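Side-chain contacts in ectonucleotide pyrophosphatase/phosphodiesterase family member 5 (Mus musculus, PDB 5VEO), which probably hydrolyses a restricted range of nucleotide substrates as a zinc-bearing ectoenzyme, captured here in an inactivated form with bound AMP: residues I166-L171 with H365-T370; T107-T112 with S361-L366; G121-P126 with I157-A162. The protein carries 1 engineered substitution. All blocks are in the same frame, centred on the assembly; numbering follows the deposited sequence.

Contacts 1 and 2 lie on one face of the central mixed sheet and share the last turn of helix 359-366; their centres are 6 Å apart. Contact 3 covers the other face, its centre about 12 Å from that of contact 1 and 16 Å from that of contact 2. The two faces belong to the same sheet, in which strands 120-123 and 168-173 are paired by probable hydrogen bonds from Gly121 N to Leu168 O (2.9 Å) and Ala123 N to Phe170 O (2.8 Å). All three contacts are structural packing. Strand 168-173 runs on toward the zinc ligands Asp177 and Asp178, and in contact 3 the side chain of Ala122 is about 11 Å from a bound AMP.

Contact 1: I166-L171 with H365-T370; sequences INLGFL and HLLNLT
Leu367 holds CG anti to its own carbonyl carbon (chi1 -60°) and then extends, a conformation that carries both methyls across to Asn167 and Leu168. Leu168 answers with CG opposite its backbone N (chi1 170°), which swings its branches toward the same leucine. The setting is the α/β core of the alkaline phosphatase clan, where the C-terminal end of helix 359-366 packs on the start of strand 168-173. The helix closes in a Schellman motif. Asn368, with positive phi, returns its N to His365 O at 3.2 Å, and Leu369 N probably bonds to Cys364 O at 2.9 Å. Asparagine tolerates positive phi better than most residues, which suits it to this turn, directly after Leu367.

The two leucines cross at about a right angle. CD1 of Leu367 sits against the fork of Leu168, 3.9 Å from CD2 and 4.0 Å from CD1, while CB of Leu168 is nearly as close. Leucine fits both positions because a forked, flexible side chain can fill such a buried junction; Leu168 also touches Ile109, and Leu367 also touches Val16. With an alanine here in place of Leu367, a gap would probably open between strand and helix end, leaving the Leu168 branches without this partner.

Asn167 brings a polar group into the same buried region. Its OD1 is hydrogen-bonded to Asn113 ND2, so the amide is anchored on helix 109-115 and its rotation restrained. Its ND2 also has a hydrogen bond outside the two segments, and the leucine thus packs on an amide already satisfied. The other methyl of Leu367, CD2, lies 3.7 Å from Asn167 ND2 and 3.9 Å from the backbone O of the same asparagine.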
# COMPACT_ATOMS: atom_id res chain seq x y z
N ILE A 166 -22.29 -1.34 9.06
CA ILE A 166 -21.05 -2.08 8.86
C ILE A 166 -20.35 -2.30 10.19
O ILE A 166 -20.47 -1.50 11.14
CB ILE A 166 -20.12 -1.36 7.86
CG1 ILE A 166 -19.65 0.00 8.40
CG2 ILE A 166 -20.81 -1.21 6.51
CD1 ILE A 166 -18.53 0.68 7.56
N ASN A 167 -19.62 -3.39 10.25
CA ASN A 167 -18.66 -3.60 11.33
C ASN A 167 -17.24 -3.31 10.90
O ASN A 167 -16.36 -3.28 11.76
CB ASN A 167 -18.70 -5.04 11.86
CG ASN A 167 -18.30 -6.06 10.81
OD1 ASN A 167 -18.35 -5.79 9.63
ND2 ASN A 167 -17.92 -7.25 11.26
N LEU A 168 -17.00 -3.15 9.59
CA LEU A 168 -15.65 -3.06 9.04
C LEU A 168 -15.66 -1.99 7.96
O LEU A 168 -16.40 -2.11 6.96
CB LEU A 168 -15.20 -4.40 8.47
CG LEU A 168 -13.93 -4.39 7.64
CD1 LEU A 168 -12.77 -3.97 8.55
CD2 LEU A 168 -13.70 -5.75 7.06
N GLY A 169 -14.88 -0.94 8.16
CA GLY A 169 -14.78 0.14 7.21
C GLY A 169 -13.34 0.38 6.77
O GLY A 169 -12.39 0.13 7.51
N PHE A 170 -13.20 0.86 5.53
CA PHE A 170 -11.92 1.20 4.92
C PHE A 170 -12.01 2.60 4.36
O PHE A 170 -12.93 2.90 3.58
CB PHE A 170 -11.54 0.23 3.80
CG PHE A 170 -11.28 -1.15 4.28
CD1 PHE A 170 -10.01 -1.49 4.74
CD2 PHE A 170 -12.29 -2.10 4.30
CE1 PHE A 170 -9.75 -2.76 5.22
CE2 PHE A 170 -12.02 -3.38 4.77
CZ PHE A 170 -10.76 -3.71 5.24
N LEU A 171 -11.07 3.46 4.73
CA LEU A 171 -11.03 4.86 4.31
C LEU A 171 -9.65 5.15 3.76
O LEU A 171 -8.65 4.82 4.39
CB LEU A 171 -11.35 5.78 5.50
CG LEU A 171 -11.19 7.28 5.35
CD1 LEU A 171 -12.13 7.81 4.28
CD2 LEU A 171 -11.40 8.01 6.68
N HIS A 365 -9.09 -11.54 13.88
CA HIS A 365 -9.28 -11.75 15.31
C HIS A 365 -10.31 -10.77 15.88
O HIS A 365 -11.24 -11.17 16.58
CB HIS A 365 -7.96 -11.63 16.06
CG HIS A 365 -8.11 -11.75 17.54
ND1 HIS A 365 -8.15 -12.97 18.18
CD2 HIS A 365 -8.26 -10.81 18.50
CE1 HIS A 365 -8.30 -12.78 19.48
NE2 HIS A 365 -8.39 -11.48 19.70
N LEU A 366 -10.14 -9.48 15.59
CA LEU A 366 -11.05 -8.49 16.14
C LEU A 366 -12.48 -8.75 15.70
O LEU A 366 -13.42 -8.58 16.48
CB LEU A 366 -10.62 -7.09 15.70
CG LEU A 366 -9.30 -6.62 16.31
CD1 LEU A 366 -8.83 -5.34 15.60
CD2 LEU A 366 -9.46 -6.39 17.80
N LEU A 367 -12.67 -9.15 14.45
CA LEU A 367 -13.99 -9.33 13.88
C LEU A 367 -14.53 -10.75 14.06
O LEU A 367 -15.61 -11.05 13.56
CB LEU A 367 -13.95 -8.98 12.40
CG LEU A 367 -13.53 -7.55 12.07
CD1 LEU A 367 -13.41 -7.37 10.56
CD2 LEU A 367 -14.52 -6.55 12.65
N ASN A 368 -13.80 -11.61 14.76
CA ASN A 368 -14.24 -12.99 14.96
C ASN A 368 -14.53 -13.68 13.63
O ASN A 368 -15.57 -14.31 13.43
CB ASN A 368 -15.46 -13.03 15.87
CG ASN A 368 -15.68 -14.39 16.47
OD1 ASN A 368 -14.75 -15.17 16.62
ND2 ASN A 368 -16.93 -14.68 16.82
N LEU A 369 -13.58 -13.54 12.70
CA LEU A 369 -13.62 -14.20 11.41
C LEU A 369 -12.59 -15.31 11.35
O LEU A 369 -11.51 -15.21 11.96
CB LEU A 369 -13.32 -13.22 10.26
CG LEU A 369 -14.22 -12.01 10.17
CD1 LEU A 369 -13.70 -11.07 9.09
CD2 LEU A 369 -15.65 -12.43 9.87
N THR A 370 -12.90 -16.34 10.58
CA THR A 370 -11.93 -17.39 10.27
C THR A 370 -11.04 -16.91 9.14
O THR A 370 -11.49 -16.75 8.01
CB THR A 370 -12.65 -18.68 9.90
OG1 THR A 370 -13.43 -19.12 11.02
CG2 THR A 370 -11.64 -19.76 9.53

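Contact 2: T107-T112 with S361-L366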
# COMPACT_ATOMS: atom_id res chain seq x y z
N THR A 107 -8.57 -13.53 -1.72
CA THR A 107 -9.89 -13.06 -1.32
C THR A 107 -9.74 -11.99 -0.25
O THR A 107 -9.27 -12.30 0.86
CB THR A 107 -10.73 -14.23 -0.79
OG1 THR A 107 -10.93 -15.17 -1.84
CG2 THR A 107 -12.08 -13.73 -0.27
N PRO A 108 -10.12 -10.74 -0.52
CA PRO A 108 -9.96 -9.69 0.49
C PRO A 108 -10.94 -9.87 1.64
O PRO A 108 -12.01 -10.47 1.51
CB PRO A 108 -10.25 -8.40 -0.28
CG PRO A 108 -11.18 -8.84 -1.38
CD PRO A 108 -10.69 -10.21 -1.77
N ILE A 109 -10.55 -9.29 2.78
CA ILE A 109 -11.26 -9.55 4.03
C ILE A 109 -12.72 -9.10 3.99
O ILE A 109 -13.55 -9.65 4.71
CB ILE A 109 -10.49 -8.89 5.19
CG1 ILE A 109 -11.04 -9.43 6.51
CG2 ILE A 109 -10.55 -7.37 5.12
CD1 ILE A 109 -10.28 -8.96 7.72
N TRP A 110 -13.08 -8.11 3.18
CA TRP A 110 -14.49 -7.71 3.19
C TRP A 110 -15.40 -8.84 2.69
O TRP A 110 -16.54 -8.97 3.16
CB TRP A 110 -14.71 -6.43 2.39
CG TRP A 110 -14.19 -6.35 1.00
CD1 TRP A 110 -14.79 -6.79 -0.14
CD2 TRP A 110 -12.98 -5.70 0.58
NE1 TRP A 110 -14.04 -6.48 -1.24
CE2 TRP A 110 -12.91 -5.82 -0.83
CE3 TRP A 110 -11.95 -5.04 1.25
CZ2 TRP A 110 -11.86 -5.29 -1.57
CZ3 TRP A 110 -10.90 -4.53 0.50
CH2 TRP A 110 -10.86 -4.66 -0.87
N ILE A 111 -14.91 -9.68 1.78
CA ILE A 111 -15.71 -10.81 1.31
C ILE A 111 -15.87 -11.83 2.43
O ILE A 111 -16.97 -12.32 2.68
CB ILE A 111 -15.08 -11.43 0.05
CG1 ILE A 111 -15.13 -10.41 -1.07
CG2 ILE A 111 -15.78 -12.74 -0.35
CD1 ILE A 111 -14.58 -10.90 -2.38
N THR A 112 -14.78 -12.15 3.13
CA THR A 112 -14.84 -13.08 4.25
C THR A 112 -15.78 -12.56 5.33
O THR A 112 -16.61 -13.32 5.87
CB THR A 112 -13.43 -13.31 4.80
OG1 THR A 112 -12.62 -13.86 3.76
CG2 THR A 112 -13.43 -14.25 5.99
N SER A 361 -4.42 -10.83 10.12
CA SER A 361 -4.68 -11.75 11.23
C SER A 361 -5.31 -11.00 12.40
O SER A 361 -6.20 -11.52 13.08
CB SER A 361 -3.38 -12.41 11.68
OG SER A 361 -2.77 -13.15 10.65
N LEU A 362 -4.83 -9.78 12.64
CA LEU A 362 -5.39 -8.94 13.69
C LEU A 362 -6.84 -8.59 13.39
O LEU A 362 -7.71 -8.68 14.27
CB LEU A 362 -4.55 -7.67 13.84
CG LEU A 362 -5.02 -6.64 14.85
CD1 LEU A 362 -5.04 -7.26 16.21
CD2 LEU A 362 -4.11 -5.40 14.86
N LEU A 363 -7.12 -8.17 12.14
CA LEU A 363 -8.49 -7.84 11.74
C LEU A 363 -9.42 -9.03 11.92
O LEU A 363 -10.53 -8.89 12.45
CB LEU A 363 -8.53 -7.38 10.28
CG LEU A 363 -7.79 -6.07 9.95
CD1 LEU A 363 -7.93 -5.68 8.51
CD2 LEU A 363 -8.29 -4.93 10.80
N CYS A 364 -9.00 -10.20 11.44
CA CYS A 364 -9.84 -11.38 11.56
C CYS A 364 -10.10 -11.72 13.03
O CYS A 364 -11.20 -12.13 13.39
CB CYS A 364 -9.20 -12.57 10.84
SG CYS A 364 -9.27 -12.45 9.04
N HIS A 365 -9.09 -11.54 13.88
CA HIS A 365 -9.28 -11.75 15.31
C HIS A 365 -10.31 -10.77 15.88
O HIS A 365 -11.24 -11.17 16.58
CB HIS A 365 -7.96 -11.63 16.06
CG HIS A 365 -8.11 -11.75 17.54
ND1 HIS A 365 -8.15 -12.97 18.18
CD2 HIS A 365 -8.26 -10.81 18.50
CE1 HIS A 365 -8.30 -12.78 19.48
NE2 HIS A 365 -8.39 -11.48 19.70
N LEU A 366 -10.14 -9.48 15.59
CA LEU A 366 -11.05 -8.49 16.14
C LEU A 366 -12.48 -8.75 15.70
O LEU A 366 -13.42 -8.58 16.48
CB LEU A 366 -10.62 -7.09 15.70
CG LEU A 366 -9.30 -6.62 16.31
CD1 LEU A 366 -8.83 -5.34 15.60
CD2 LEU A 366 -9.46 -6.39 17.80
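Two short helices, 109-115 and 359-366, lie beside each other on one face of the central sheet, and the seam between them is made by Ile109, Leu363 and Cys364. The helices come close, with CA of Ile109 and CA of Cys364 7.9 Å apart.

A single methyl does most of the joining. Ile109 CD1 touches Leu363 CB at 3.5 Å, tighter than usual for two carbons, and Cys364 SG at 3.9 Å. It gets there because the isoleucine is fully extended: CG1 stands opposite the backbone N (chi1 -167°) and CD1 continues the line (chi2 175°), so the chain end reaches straight across. The side chains of Ile109 and Leu363 cross at about a right angle, and Leu363 CD1 adds a looser contact with Ile109 CD1 at 4.1 Å. Each residue type fits its task. The longer of the two beta branches of isoleucine, CG1-CD1, spans the seam, cysteine is slim enough to let the helices draw near, and leucine turns its branches down onto Val16 and Val18 of the sheet.

Pro108 occupies the N-cap position of helix 109-115. Its O accepts the N of Ile111 at 3.0 Å, and its CB rests 3.6 Å above one face of the Trp110 ring, toward the rim. Proline is well suited here, since a residue at a helix start need not donate an N-H to an earlier turn.

Ile109 also packs on Phe170 of strand 168-173 and on Val66 of helix 58-67, which ties the seam to the sheet and to a third helix. Helices laid side by side over a largely parallel sheet, with aliphatic residues filling the join, are typical of the layered α/β fold of the alkaline phosphatase clan.

Contact 3: G121-P126 with I157-A162; sequences GAAMWP and IEWFTA
Trp159 meets Gly121, Ala122 and Ala123 with the benzo end of its indole, and it is placed by the last turn of helix 149-160. That turn opens with Ile157, whose carbonyl O accepts Thr161 OG1 at 2.9 Å, the donor tilted 27° from the carbonyl plane. Glu158 points elsewhere, forming a salt bridge with Lys155. Next comes Trp159, with CG opposite its carbonyl carbon (chi1 -64°), so that the ring reaches over to strand 120-123. CE3 comes within 3.8 Å of Gly121 CA. A glycine suits this position, because a CB there would stand only 2.7 Å from CE3. Ala122 takes part through its backbone: its O meets the rim of the ring near the ring plane, 3.4 Å from CH2. CZ3 lies 4.3 Å from Ala123 CB, a side chain small enough for the broad indole to lie close. Phe160 turns to Leu17 of strand 16-21. At Thr161 the chain leaves helical geometry, its hydroxyl tying it back to the final turn, and Ala162 leads away.

The ring of Trp159 also stacks with Tyr139 of the outermost strand 139-140. Strands 139-140 and 168-173 run parallel with helix 149-160 between them in the chain, a β-α-β crossover that spans the intervening strand 120-123, against which the helix packs directly.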
# COMPACT_ATOMS: atom_id res chain seq x y z
N GLY A 121 -17.79 -1.60 4.49
CA GLY A 121 -17.89 -0.37 3.74
C GLY A 121 -16.53 0.15 3.34
O GLY A 121 -15.58 0.01 4.11
N ALA A 122 -16.43 0.73 2.16
CA ALA A 122 -15.15 1.21 1.65
C ALA A 122 -15.33 2.54 0.95
O ALA A 122 -16.20 2.69 0.08
CB ALA A 122 -14.52 0.21 0.69
N ALA A 123 -14.51 3.51 1.34
CA ALA A 123 -14.52 4.86 0.80
C ALA A 123 -13.15 5.10 0.14
O ALA A 123 -12.22 5.61 0.77
CB ALA A 123 -14.83 5.85 1.88
N MET A 124 -13.05 4.67 -1.12
CA MET A 124 -11.93 4.89 -2.06
C MET A 124 -10.74 3.97 -1.80
O MET A 124 -9.66 4.19 -2.41
CB MET A 124 -11.48 6.35 -2.07
CG MET A 124 -12.63 7.33 -2.27
SD MET A 124 -13.63 6.90 -3.71
CE MET A 124 -14.66 8.37 -3.83
N TRP A 125 -10.90 2.93 -1.01
CA TRP A 125 -9.82 1.98 -0.76
C TRP A 125 -9.45 1.22 -2.04
O TRP A 125 -10.35 0.71 -2.72
CB TRP A 125 -10.25 0.99 0.32
CG TRP A 125 -9.17 0.04 0.75
CD1 TRP A 125 -8.84 -1.15 0.17
CD2 TRP A 125 -8.29 0.21 1.86
NE1 TRP A 125 -7.79 -1.72 0.85
CE2 TRP A 125 -7.45 -0.91 1.90
CE3 TRP A 125 -8.14 1.21 2.82
CZ2 TRP A 125 -6.46 -1.06 2.88
CZ3 TRP A 125 -7.17 1.06 3.78
CH2 TRP A 125 -6.34 -0.07 3.80
N PRO A 126 -8.17 1.09 -2.36
CA PRO A 126 -7.76 0.36 -3.58
C PRO A 126 -8.40 -1.02 -3.73
O PRO A 126 -8.33 -1.86 -2.83
CB PRO A 126 -6.24 0.27 -3.42
CG PRO A 126 -5.91 1.53 -2.73
CD PRO A 126 -7.01 1.73 -1.72
N ILE A 157 -19.10 7.23 8.30
CA ILE A 157 -19.88 7.41 9.53
C ILE A 157 -21.31 6.97 9.29
O ILE A 157 -21.92 6.31 10.14
CB ILE A 157 -19.82 8.88 10.00
CG1 ILE A 157 -18.38 9.35 10.35
CG2 ILE A 157 -20.79 9.11 11.19
CD1 ILE A 157 -17.85 8.81 11.56
N GLU A 158 -21.86 7.35 8.14
CA GLU A 158 -23.21 6.91 7.76
C GLU A 158 -23.31 5.39 7.75
O GLU A 158 -24.29 4.82 8.26
CB GLU A 158 -23.56 7.45 6.38
CG GLU A 158 -23.81 8.93 6.39
CD GLU A 158 -23.81 9.53 5.00
OE1 GLU A 158 -23.84 8.77 3.99
OE2 GLU A 158 -23.78 10.78 4.91
N TRP A 159 -22.31 4.71 7.19
CA TRP A 159 -22.37 3.26 7.10
C TRP A 159 -22.26 2.59 8.47
O TRP A 159 -22.92 1.57 8.71
CB TRP A 159 -21.29 2.76 6.14
CG TRP A 159 -21.50 3.25 4.73
CD1 TRP A 159 -22.67 3.62 4.13
CD2 TRP A 159 -20.48 3.42 3.75
NE1 TRP A 159 -22.44 3.99 2.83
CE2 TRP A 159 -21.09 3.90 2.58
CE3 TRP A 159 -19.10 3.21 3.76
CZ2 TRP A 159 -20.37 4.15 1.41
CZ3 TRP A 159 -18.38 3.48 2.62
CH2 TRP A 159 -19.01 3.94 1.45
N PHE A 160 -21.42 3.14 9.37
CA PHE A 160 -21.31 2.56 10.71
C PHE A 160 -22.59 2.73 11.52
O PHE A 160 -22.77 2.02 12.52
CB PHE A 160 -20.16 3.19 11.49
CG PHE A 160 -18.83 2.51 11.29
CD1 PHE A 160 -18.62 1.22 11.75
CD2 PHE A 160 -17.79 3.16 10.66
CE1 PHE A 160 -17.40 0.59 11.58
CE2 PHE A 160 -16.56 2.53 10.48
CZ PHE A 160 -16.38 1.25 10.93
N THR A 161 -23.46 3.66 11.12
CA THR A 161 -24.68 3.97 11.87
C THR A 161 -25.94 3.72 11.05
O THR A 161 -27.04 4.15 11.44
CB THR A 161 -24.65 5.42 12.34
OG1 THR A 161 -24.59 6.29 11.19
CG2 THR A 161 -23.45 5.65 13.27
N ALA A 162 -25.80 3.00 9.94
CA ALA A 162 -26.91 2.76 9.03
C ALA A 162 -27.93 1.81 9.65
O ALA A 162 -27.67 1.09 10.61
CB ALA A 162 -26.40 2.19 7.71